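Local coordinates for protein mite allergen Der p 5 (Dermatophagoides pteronyssinus, PDB 3MQ1) that is a mite group 5 allergen that binds human IgE and self-associates into homodimers and larger assemblies, its physiological role in the mite being unclear, at residues B[68-71]-B[72-75]. Sequence-based numbering, arbitrary orientation.
Sequences DLDI and FEQY. With MPD ((4S)-2-methyl-2,4-pentanediol), chain Y.
The carboxylates of Asp70 and Glu73 meet at the start of helix 71-99 with their planes turned 64° apart, and the two side chains cross at about a right angle. The ring of Phe72 lies obliquely to the Asp70 carboxylate, its CD2 4.0 Å from Asp70 OD1. Separately, the methyl CD2 of Leu69 comes to 4.0 Å from Glu73 OE2. The exchange between the acids is reciprocal. Glu73 N donates to Asp70 OD1 over 2.7 Å, meeting that oxygen nearly along its C-O axis, and Asp70 N returns a bond to Glu73 OE1 (3.1 Å), arriving on the anti side and 30° out of the carboxylate plane. A chi1 of 61° sets the Asp70 carboxylate between its own N and carbonyl carbon, from where it can turn toward the first turn of the helix. Asp70 OD1 and Glu73 OE1, of like charge, lie 3.4 Å apart; Lys41 of a neighbouring subunit, salt-bridged to Asp70 OD2 and only weakly paired, at longer range, with Glu73 OE1, probably offsets some of this charge. The helical bonds begin at once, Gln74 N to Asp70 O and Tyr75 N to Ile71 O. The extended Gln74 side chain passes alongside Asp70 O at its CG and ends with OE1 2.9 Å from O2 of an MPD molecule, probably from the crystallisation liquor. Phe21 and Leu18 of a different neighbouring subunit pack against Ile71 and Phe72. The reciprocal Asp70-Glu73 pair is a capping box, opening the last helix of this three-helix allergen, where the immunodominant conformational IgE-binding epitope region 73-103 begins.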
ATOM      1  N   ASP B  68       3.063  14.386  21.801  1.00 44.23           N
ATOM      2  CA  ASP B  68       1.618  14.500  21.621  1.00 65.78           C
ATOM      3  C   ASP B  68       1.188  14.491  20.155  1.00 68.38           C
ATOM      4  O   ASP B  68       0.053  14.845  19.834  1.00 85.60           O
ATOM      5  CB  ASP B  68       1.092  15.761  22.312  1.00 82.68           C
ATOM      6  CG  ASP B  68       1.122  15.652  23.824  1.00 89.14           C
ATOM      7  OD1 ASP B  68       1.051  14.517  24.340  1.00 89.62           O
ATOM      8  OD2 ASP B  68       1.210  16.701  24.496  1.00 88.65           O
ATOM      9  N   LEU B  69       2.091  14.081  19.271  1.00 69.64           N
ATOM     10  CA  LEU B  69       1.790  14.040  17.844  1.00 61.98           C
ATOM     11  C   LEU B  69       0.923  12.840  17.484  1.00 65.54           C
ATOM     12  O   LEU B  69       1.039  11.774  18.088  1.00 74.89           O
ATOM     13  CB  LEU B  69       3.079  14.007  17.023  1.00 51.38           C
ATOM     14  CG  LEU B  69       4.032  15.193  17.172  1.00 44.30           C
ATOM     15  CD1 LEU B  69       5.242  15.004  16.274  1.00 35.69           C
ATOM     16  CD2 LEU B  69       3.320  16.496  16.849  1.00 41.37           C
ATOM     17  N   ASP B  70       0.052  13.020  16.496  1.00 48.39           N
ATOM     18  CA  ASP B  70      -0.754  11.922  15.976  1.00 48.17           C
ATOM     19  C   ASP B  70      -0.309  11.567  14.560  1.00 56.46           C
ATOM     20  O   ASP B  70       0.581  12.209  14.005  1.00 42.10           O
ATOM     21  CB  ASP B  70      -2.246  12.271  16.010  1.00 38.59           C
ATOM     22  CG  ASP B  70      -2.588  13.482  15.160  1.00 45.61           C
ATOM     23  OD1 ASP B  70      -1.856  13.761  14.190  1.00 38.47           O
ATOM     24  OD2 ASP B  70      -3.598  14.151  15.461  1.00 36.24           O
ATOM     25  N   ILE B  71      -0.934  10.548  13.979  1.00 52.30           N
ATOM     26  CA  ILE B  71      -0.551  10.065  12.656  1.00 53.69           C
ATOM     27  C   ILE B  71      -0.593  11.175  11.609  1.00 52.21           C
ATOM     28  O   ILE B  71       0.292  11.275  10.759  1.00 65.79           O
ATOM     29  CB  ILE B  71      -1.468   8.921  12.190  1.00 57.28           C
ATOM     30  CG1 ILE B  71      -1.959   8.106  13.387  1.00 69.48           C
ATOM     31  CG2 ILE B  71      -0.748   8.039  11.180  1.00 54.72           C
ATOM     32  CD1 ILE B  71      -2.915   6.997  13.014  1.00100.60           C
ATOM     33  N   PHE B  72      -1.629  12.005  11.675  1.00 32.06           N
ATOM     34  CA  PHE B  72      -1.829  13.068  10.697  1.00 35.20           C
ATOM     35  C   PHE B  72      -0.781  14.166  10.836  1.00 39.07           C
ATOM     36  O   PHE B  72      -0.343  14.747   9.843  1.00 49.07           O
ATOM     37  CB  PHE B  72      -3.232  13.659  10.839  1.00 44.14           C
ATOM     38  CG  PHE B  72      -4.315  12.623  10.920  1.00 34.63           C
ATOM     39  CD1 PHE B  72      -4.705  11.922   9.792  1.00 31.87           C
ATOM     40  CD2 PHE B  72      -4.943  12.350  12.124  1.00 41.75           C
ATOM     41  CE1 PHE B  72      -5.701  10.967   9.862  1.00 28.95           C
ATOM     42  CE2 PHE B  72      -5.940  11.397  12.200  1.00 45.19           C
ATOM     43  CZ  PHE B  72      -6.319  10.704  11.068  1.00 36.13           C
ATOM     44  N   GLU B  73      -0.386  14.446  12.074  1.00 50.71           N
ATOM     45  CA  GLU B  73       0.646  15.440  12.343  1.00 37.39           C
ATOM     46  C   GLU B  73       2.014  14.900  11.948  1.00 38.86           C
ATOM     47  O   GLU B  73       2.850  15.629  11.414  1.00 31.48           O
ATOM     48  CB  GLU B  73       0.642  15.829  13.821  1.00 26.26           C
ATOM     49  CG  GLU B  73      -0.612  16.561  14.268  1.00 28.02           C
ATOM     50  CD  GLU B  73      -0.604  16.874  15.751  1.00 48.65           C
ATOM     51  OE1 GLU B  73      -0.857  15.954  16.555  1.00 60.54           O
ATOM     52  OE2 GLU B  73      -0.345  18.041  16.111  1.00 45.33           O
ATOM     53  N   GLN B  74       2.235  13.618  12.218  1.00 20.80           N
ATOM     54  CA  GLN B  74       3.479  12.959  11.846  1.00 43.48           C
ATOM     55  C   GLN B  74       3.637  12.930  10.332  1.00 50.70           C
ATOM     56  O   GLN B  74       4.721  13.176   9.807  1.00 50.13           O
ATOM     57  CB  GLN B  74       3.517  11.535  12.403  1.00 59.59           C
ATOM     58  CG  GLN B  74       3.511  11.456  13.921  1.00 82.15           C
ATOM     59  CD  GLN B  74       3.416  10.030  14.428  1.00 86.68           C
ATOM     60  OE1 GLN B  74       3.346   9.791  15.633  1.00 67.44           O
ATOM     61  NE2 GLN B  74       3.412   9.074  13.506  1.00 98.11           N
ATOM     62  N   TYR B  75       2.546  12.627   9.635  1.00 53.73           N
ATOM     63  CA  TYR B  75       2.565  12.561   8.179  1.00 57.10           C
ATOM     64  C   TYR B  75       2.874  13.923   7.568  1.00 49.16           C
ATOM     65  O   TYR B  75       3.692  14.030   6.654  1.00 36.36           O
ATOM     66  CB  TYR B  75       1.234  12.030   7.642  1.00 69.28           C
ATOM     67  CG  TYR B  75       1.167  11.967   6.133  1.00 77.39           C
ATOM     68  CD1 TYR B  75       1.774  10.932   5.434  1.00 74.32           C
ATOM     69  CD2 TYR B  75       0.496  12.942   5.406  1.00 55.77           C
ATOM     70  CE1 TYR B  75       1.716  10.870   4.055  1.00 73.05           C
ATOM     71  CE2 TYR B  75       0.431  12.888   4.026  1.00 55.22           C
ATOM     72  CZ  TYR B  75       1.044  11.850   3.356  1.00 64.09           C
ATOM     73  OH  TYR B  75       0.984  11.792   1.983  1.00 60.40           O
TER
HETATM   74  C1  MPD Y 133       1.490   8.442  17.891  1.00 99.13           C
HETATM   75  C2  MPD Y 133       2.784   8.571  18.684  1.00101.11           C
HETATM   76  O2  MPD Y 133       3.310   9.910  18.512  1.00107.64           O
HETATM   77  CM  MPD Y 133       2.523   8.331  20.166  1.00 85.31           C
HETATM   78  C3  MPD Y 133       3.815   7.575  18.167  1.00100.07           C